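PDB 3LM7: putative 4-Hydroxy-2-oxoglutarate aldolase / 2-dehydro-3-deoxyphosphogluconate aldolase from Yersinia enterocolitica, which is a putative aldolase of the KDGP aldolase family, a member of the TIM-barrel clan. Local coordinates for residues C16-A21 with K215-I220; I120-K125 with L170-E175. One frame throughout, in Å; residues are numbered along the deposited sequence.

Contact 1: C16-A21 with K215-I220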
loop_
_atom_site.group_PDB
_atom_site.type_symbol
_atom_site.label_atom_id
_atom_site.label_comp_id
_atom_site.label_asym_id
_atom_site.label_seq_id
_atom_site.Cartn_x
_atom_site.Cartn_y
_atom_site.Cartn_z
ATOM N N CYS A 16 0.140 6.799 -10.361
ATOM C CA CYS A 16 0.177 8.227 -10.714
ATOM C C CYS A 16 1.076 8.349 -11.944
ATOM O O CYS A 16 2.183 7.813 -11.970
ATOM C CB CYS A 16 0.724 9.074 -9.525
ATOM S SG CYS A 16 0.641 10.875 -9.875
ATOM N N LEU A 17 0.615 9.059 -12.967
ATOM C CA LEU A 17 1.431 9.200 -14.168
ATOM C C LEU A 17 2.562 10.165 -13.883
ATOM O O LEU A 17 2.434 11.050 -13.036
ATOM C CB LEU A 17 0.576 9.787 -15.352
ATOM C CG LEU A 17 -0.645 8.968 -15.696
ATOM C CD1 LEU A 17 -1.373 9.752 -16.811
ATOM C CD2 LEU A 17 -0.297 7.523 -16.202
ATOM N N ASN A 18 3.647 10.072 -14.652
ATOM C CA ASN A 18 4.652 11.094 -14.670
ATOM C C ASN A 18 5.053 11.434 -16.103
ATOM O O ASN A 18 5.574 10.565 -16.836
ATOM C CB ASN A 18 5.859 10.631 -13.751
ATOM C CG ASN A 18 6.924 11.719 -13.475
ATOM O OD1 ASN A 18 7.502 11.774 -12.326
ATOM N ND2 ASN A 18 7.289 12.499 -14.476
ATOM N N VAL A 19 4.877 12.708 -16.510
ATOM C CA VAL A 19 5.136 13.062 -17.909
ATOM C C VAL A 19 5.758 14.411 -17.839
ATOM O O VAL A 19 5.661 15.089 -16.812
ATOM C CB VAL A 19 3.763 13.075 -18.784
ATOM C CG1 VAL A 19 3.012 11.747 -18.663
ATOM C CG2 VAL A 19 2.816 14.185 -18.274
ATOM N N LEU A 20 6.422 14.837 -18.901
ATOM C CA LEU A 20 7.107 16.123 -18.911
ATOM C C LEU A 20 6.214 17.248 -19.429
ATOM O O LEU A 20 5.368 17.018 -20.269
ATOM C CB LEU A 20 8.338 16.049 -19.841
ATOM C CG LEU A 20 9.399 15.029 -19.428
ATOM C CD1 LEU A 20 10.566 15.048 -20.427
ATOM C CD2 LEU A 20 9.878 15.194 -17.914
ATOM N N ALA A 21 6.453 18.467 -18.977
ATOM C CA ALA A 21 5.756 19.627 -19.551
ATOM C C ALA A 21 6.676 20.337 -20.515
ATOM O O ALA A 21 7.849 20.521 -20.225
ATOM C CB ALA A 21 5.275 20.597 -18.438
ATOM N N LYS A 215 2.433 1.452 -4.820
ATOM C CA LYS A 215 2.359 2.674 -5.632
ATOM C C LYS A 215 3.230 2.511 -6.830
ATOM O O LYS A 215 4.438 2.131 -6.712
ATOM C CB LYS A 215 2.888 3.861 -4.818
ATOM C CG LYS A 215 2.129 4.068 -3.445
ATOM C CD LYS A 215 0.901 4.814 -3.589
ATOM C CE LYS A 215 0.278 5.240 -2.257
ATOM N NZ LYS A 215 -0.420 4.091 -1.672
ATOM N N VAL A 216 2.674 2.849 -7.980
ATOM C CA VAL A 216 3.399 2.733 -9.237
ATOM C C VAL A 216 3.366 4.075 -9.927
ATOM O O VAL A 216 2.293 4.688 -10.012
ATOM C CB VAL A 216 2.751 1.662 -10.193
ATOM C CG1 VAL A 216 3.662 1.466 -11.406
ATOM C CG2 VAL A 216 2.561 0.345 -9.398
ATOM N N ILE A 217 4.529 4.572 -10.353
ATOM C CA ILE A 217 4.607 5.912 -10.980
ATOM C C ILE A 217 5.318 5.684 -12.325
ATOM O O ILE A 217 6.536 5.739 -12.420
ATOM C CB ILE A 217 5.355 6.985 -10.103
ATOM C CG1 ILE A 217 4.617 7.175 -8.764
ATOM C CG2 ILE A 217 5.459 8.379 -10.894
ATOM C CD1 ILE A 217 5.420 8.088 -7.703
ATOM N N PRO A 218 4.547 5.356 -13.378
ATOM C CA PRO A 218 5.222 5.093 -14.660
ATOM C C PRO A 218 5.607 6.410 -15.304
ATOM O O PRO A 218 4.855 7.386 -15.157
ATOM C CB PRO A 218 4.140 4.400 -15.499
ATOM C CG PRO A 218 2.859 4.880 -14.962
ATOM C CD PRO A 218 3.101 5.038 -13.421
ATOM N N HIS A 219 6.730 6.441 -16.025
ATOM C CA HIS A 219 7.155 7.658 -16.685
ATOM C C HIS A 219 6.941 7.494 -18.169
ATOM O O HIS A 219 7.322 6.469 -18.697
ATOM C CB HIS A 219 8.654 7.896 -16.420
ATOM C CG HIS A 219 8.940 8.237 -14.998
ATOM N ND1 HIS A 219 9.611 9.384 -14.642
ATOM C CD2 HIS A 219 8.623 7.602 -13.840
ATOM C CE1 HIS A 219 9.727 9.428 -13.320
ATOM N NE2 HIS A 219 9.160 8.351 -12.808
ATOM N N ILE A 220 6.338 8.500 -18.817
ATOM C CA ILE A 220 6.062 8.424 -20.259
ATOM C C ILE A 220 6.493 9.723 -20.924
ATOM O O ILE A 220 5.959 10.763 -20.646
ATOM C CB ILE A 220 4.556 8.151 -20.576
ATOM C CG1 ILE A 220 3.939 7.108 -19.608
ATOM C CG2 ILE A 220 4.435 7.706 -22.048
ATOM C CD1 ILE A 220 3.446 7.711 -18.248
HETATM O O HOH W 1 6.227 13.460 -21.448
#
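The segment 215-220 runs alongside strand 17-20 in the same direction, and the two join chiefly through their backbones. V216 O makes the first of three backbone hydrogen bonds, accepting from C16 N at 3.0 Å, nearly along its C=O axis. I217 CA meets C16 O at 3.2 Å in a CA-H...O contact; I217 CG2, anti to the backbone N, rests on N18 CB. The P218 ring edges up to the same carbonyl with CD, while P218 O takes the N-H of N18, a more bent bond (137° at the hydrogen). H219, bridged to N18, lies beside it: N18 CB sits over the imidazole face, 3.9 Å from the H219 ring centroid in a CH-pi contact, and the amide stacks on the ring, planes 18° apart. E191 and Y221 hold the imidazole nitrogens, S69 the N18 OD1. I220 N returns a straight bond to N18 O (163°), I220 CD1 reaches V19 CG1 at 4.1 Å, and a water links I220 O to L20 N. With L39 and G41 bonded to strand 17-20 and side chains of 215-220 touching strand 189-192, the pairing is consistent with TIM-barrel closure, 215-220 taking the last strand's place.

Contact 2: I120-K125 with L170-E175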
loop_
_atom_site.group_PDB
_atom_site.type_symbol
_atom_site.label_atom_id
_atom_site.label_comp_id
_atom_site.label_asym_id
_atom_site.label_seq_id
_atom_site.Cartn_x
_atom_site.Cartn_y
_atom_site.Cartn_z
ATOM N N ILE A 120 18.239 3.032 -10.526
ATOM C CA ILE A 120 19.012 1.834 -10.600
ATOM C C ILE A 120 18.622 1.128 -11.900
ATOM O O ILE A 120 17.519 1.416 -12.485
ATOM C CB ILE A 120 18.763 0.860 -9.385
ATOM C CG1 ILE A 120 17.362 0.251 -9.459
ATOM C CG2 ILE A 120 19.039 1.586 -8.014
ATOM C CD1 ILE A 120 17.053 -0.737 -8.242
ATOM N N SER A 121 19.521 0.250 -12.394
ATOM C CA SER A 121 19.445 -0.069 -13.814
ATOM C C SER A 121 19.534 -1.576 -14.070
ATOM O O SER A 121 20.197 -2.308 -13.336
ATOM C CB SER A 121 20.582 0.690 -14.575
ATOM O OG SER A 121 20.473 2.107 -14.333
ATOM N N PRO A 122 18.892 -2.049 -15.164
ATOM C CA PRO A 122 19.016 -3.406 -15.673
ATOM C C PRO A 122 20.492 -3.816 -15.885
ATOM O O PRO A 122 21.336 -2.966 -16.149
ATOM C CB PRO A 122 18.316 -3.325 -17.056
ATOM C CG PRO A 122 17.351 -2.287 -16.943
ATOM C CD PRO A 122 17.997 -1.239 -16.016
ATOM N N THR A 123 20.769 -5.088 -15.725
ATOM C CA THR A 123 22.103 -5.629 -15.890
ATOM C C THR A 123 22.124 -6.753 -16.904
ATOM O O THR A 123 23.180 -7.266 -17.192
ATOM C CB THR A 123 22.601 -6.252 -14.561
ATOM O OG1 THR A 123 21.687 -7.244 -14.130
ATOM C CG2 THR A 123 22.792 -5.188 -13.448
ATOM N N GLY A 124 20.951 -7.183 -17.364
ATOM C CA GLY A 124 20.848 -8.408 -18.125
ATOM C C GLY A 124 20.677 -9.646 -17.244
ATOM O O GLY A 124 20.453 -10.743 -17.766
ATOM N N LYS A 125 20.759 -9.508 -15.920
ATOM C CA LYS A 125 20.705 -10.676 -15.045
ATOM C C LYS A 125 19.567 -10.505 -14.066
ATOM O O LYS A 125 19.638 -9.667 -13.173
ATOM C CB LYS A 125 22.028 -10.850 -14.239
ATOM C CG LYS A 125 23.239 -10.835 -15.216
ATOM C CD LYS A 125 24.621 -10.416 -14.696
ATOM C CE LYS A 125 25.451 -10.286 -15.961
ATOM N NZ LYS A 125 24.367 -10.113 -17.183
ATOM N N LEU A 170 9.648 -3.242 -23.321
ATOM C CA LEU A 170 9.482 -4.598 -22.795
ATOM C C LEU A 170 10.780 -5.410 -22.881
ATOM O O LEU A 170 10.801 -6.609 -22.582
ATOM C CB LEU A 170 8.435 -5.319 -23.635
ATOM C CG LEU A 170 7.038 -4.666 -23.649
ATOM C CD1 LEU A 170 6.115 -5.290 -24.719
ATOM C CD2 LEU A 170 6.385 -4.887 -22.324
ATOM N N ASP A 171 11.836 -4.792 -23.345
ATOM C CA ASP A 171 13.072 -5.529 -23.570
ATOM C C ASP A 171 13.688 -6.114 -22.289
ATOM O O ASP A 171 14.494 -7.029 -22.370
ATOM C CB ASP A 171 14.109 -4.604 -24.189
ATOM C CG ASP A 171 13.899 -4.393 -25.696
ATOM O OD1 ASP A 171 12.998 -5.018 -26.295
ATOM O OD2 ASP A 171 14.687 -3.619 -26.262
ATOM N N SER A 172 13.346 -5.563 -21.123
ATOM C CA SER A 172 13.950 -6.043 -19.883
ATOM C C SER A 172 12.840 -6.592 -18.988
ATOM O O SER A 172 12.857 -6.474 -17.736
ATOM C CB SER A 172 14.768 -4.902 -19.250
ATOM O OG SER A 172 13.899 -3.814 -18.947
ATOM N N ILE A 173 11.870 -7.251 -19.623
ATOM C CA ILE A 173 10.642 -7.647 -18.919
ATOM C C ILE A 173 10.862 -8.614 -17.759
ATOM O O ILE A 173 10.301 -8.455 -16.667
ATOM C CB ILE A 173 9.551 -8.188 -19.949
ATOM C CG1 ILE A 173 8.180 -7.996 -19.374
ATOM C CG2 ILE A 173 9.905 -9.530 -20.552
ATOM C CD1 ILE A 173 7.877 -6.439 -19.448
ATOM N N ASP A 174 11.689 -9.622 -17.987
ATOM C CA ASP A 174 11.978 -10.566 -16.909
ATOM C C ASP A 174 12.672 -9.875 -15.733
ATOM O O ASP A 174 12.360 -10.196 -14.551
ATOM C CB ASP A 174 12.826 -11.713 -17.420
ATOM C CG ASP A 174 12.046 -12.602 -18.353
ATOM O OD1 ASP A 174 10.785 -12.571 -18.275
ATOM O OD2 ASP A 174 12.702 -13.299 -19.122
ATOM N N GLU A 175 13.620 -8.969 -16.027
ATOM C CA GLU A 175 14.238 -8.208 -14.900
ATOM C C GLU A 175 13.254 -7.305 -14.160
ATOM O O GLU A 175 13.280 -7.210 -12.931
ATOM C CB GLU A 175 15.425 -7.362 -15.347
ATOM C CG GLU A 175 16.657 -8.227 -15.783
ATOM C CD GLU A 175 17.737 -7.359 -16.393
ATOM O OE1 GLU A 175 18.387 -6.642 -15.626
ATOM O OE2 GLU A 175 17.917 -7.364 -17.631
#
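E175 sends CG anti to its carbonyl carbon (chi1 -68°) and runs on extended (chi2 172°), so that its carboxylate arrives at the backbone of the turn P122-K125. E175 OE1 receives the N-H of T123 at 2.8 Å through its syn lone pair, in a fairly straight bond (158° at the hydrogen). E175 OE2 takes a weak, bent bond from G124 N at 3.1 Å, so the carboxylate is held mainly through OE1. The P122 ring lies against polar tips: P122 CB is 3.6 Å from E175 OE1, and P122 CG 4.3 Å from S172 OG. The T123 side chain crosses that of E175 obliquely. T123 OG1, in the crowded position between backbone N and carbonyl carbon, accepts from K125 N at 3.0 Å, which makes an ST turn, and also bonds Y128 O. This turn follows barrel strand 115-120, whereas E175 stands in the first turn of helix 173-185, which follows the next strand, 161-164; the contact thus joins adjacent beta-alpha units of the TIM barrel. F164 of that strand touches both P122 and E175. S172, at the N-cap position, makes no capping bond with its side chain; its OG is bonded to M167 O instead. K125 folds back over the turn, K125 NZ bonding T123 O at 3.1 Å from above the carbonyl plane.

Contact 1 is buried near the middle of the chain, whereas contact 2 lies at the surface, its centre about 17 Å from the centre of the chain; the nearest atoms of the two contacts are about 11 Å apart. Along the sequence 120-125 and 170-175 fall inside the long loop that 16-21 and 215-220 close. They hold different elements: the first strand and a late extended segment in contact 1, a loop after one strand and the start of a helix after the next in contact 2. Contact 1 relies on amide-to-carbonyl bonds supplemented by apolar and stacked side chains, whereas a single acidic side chain bonding backbone amides carries contact 2, with less than half the buried area.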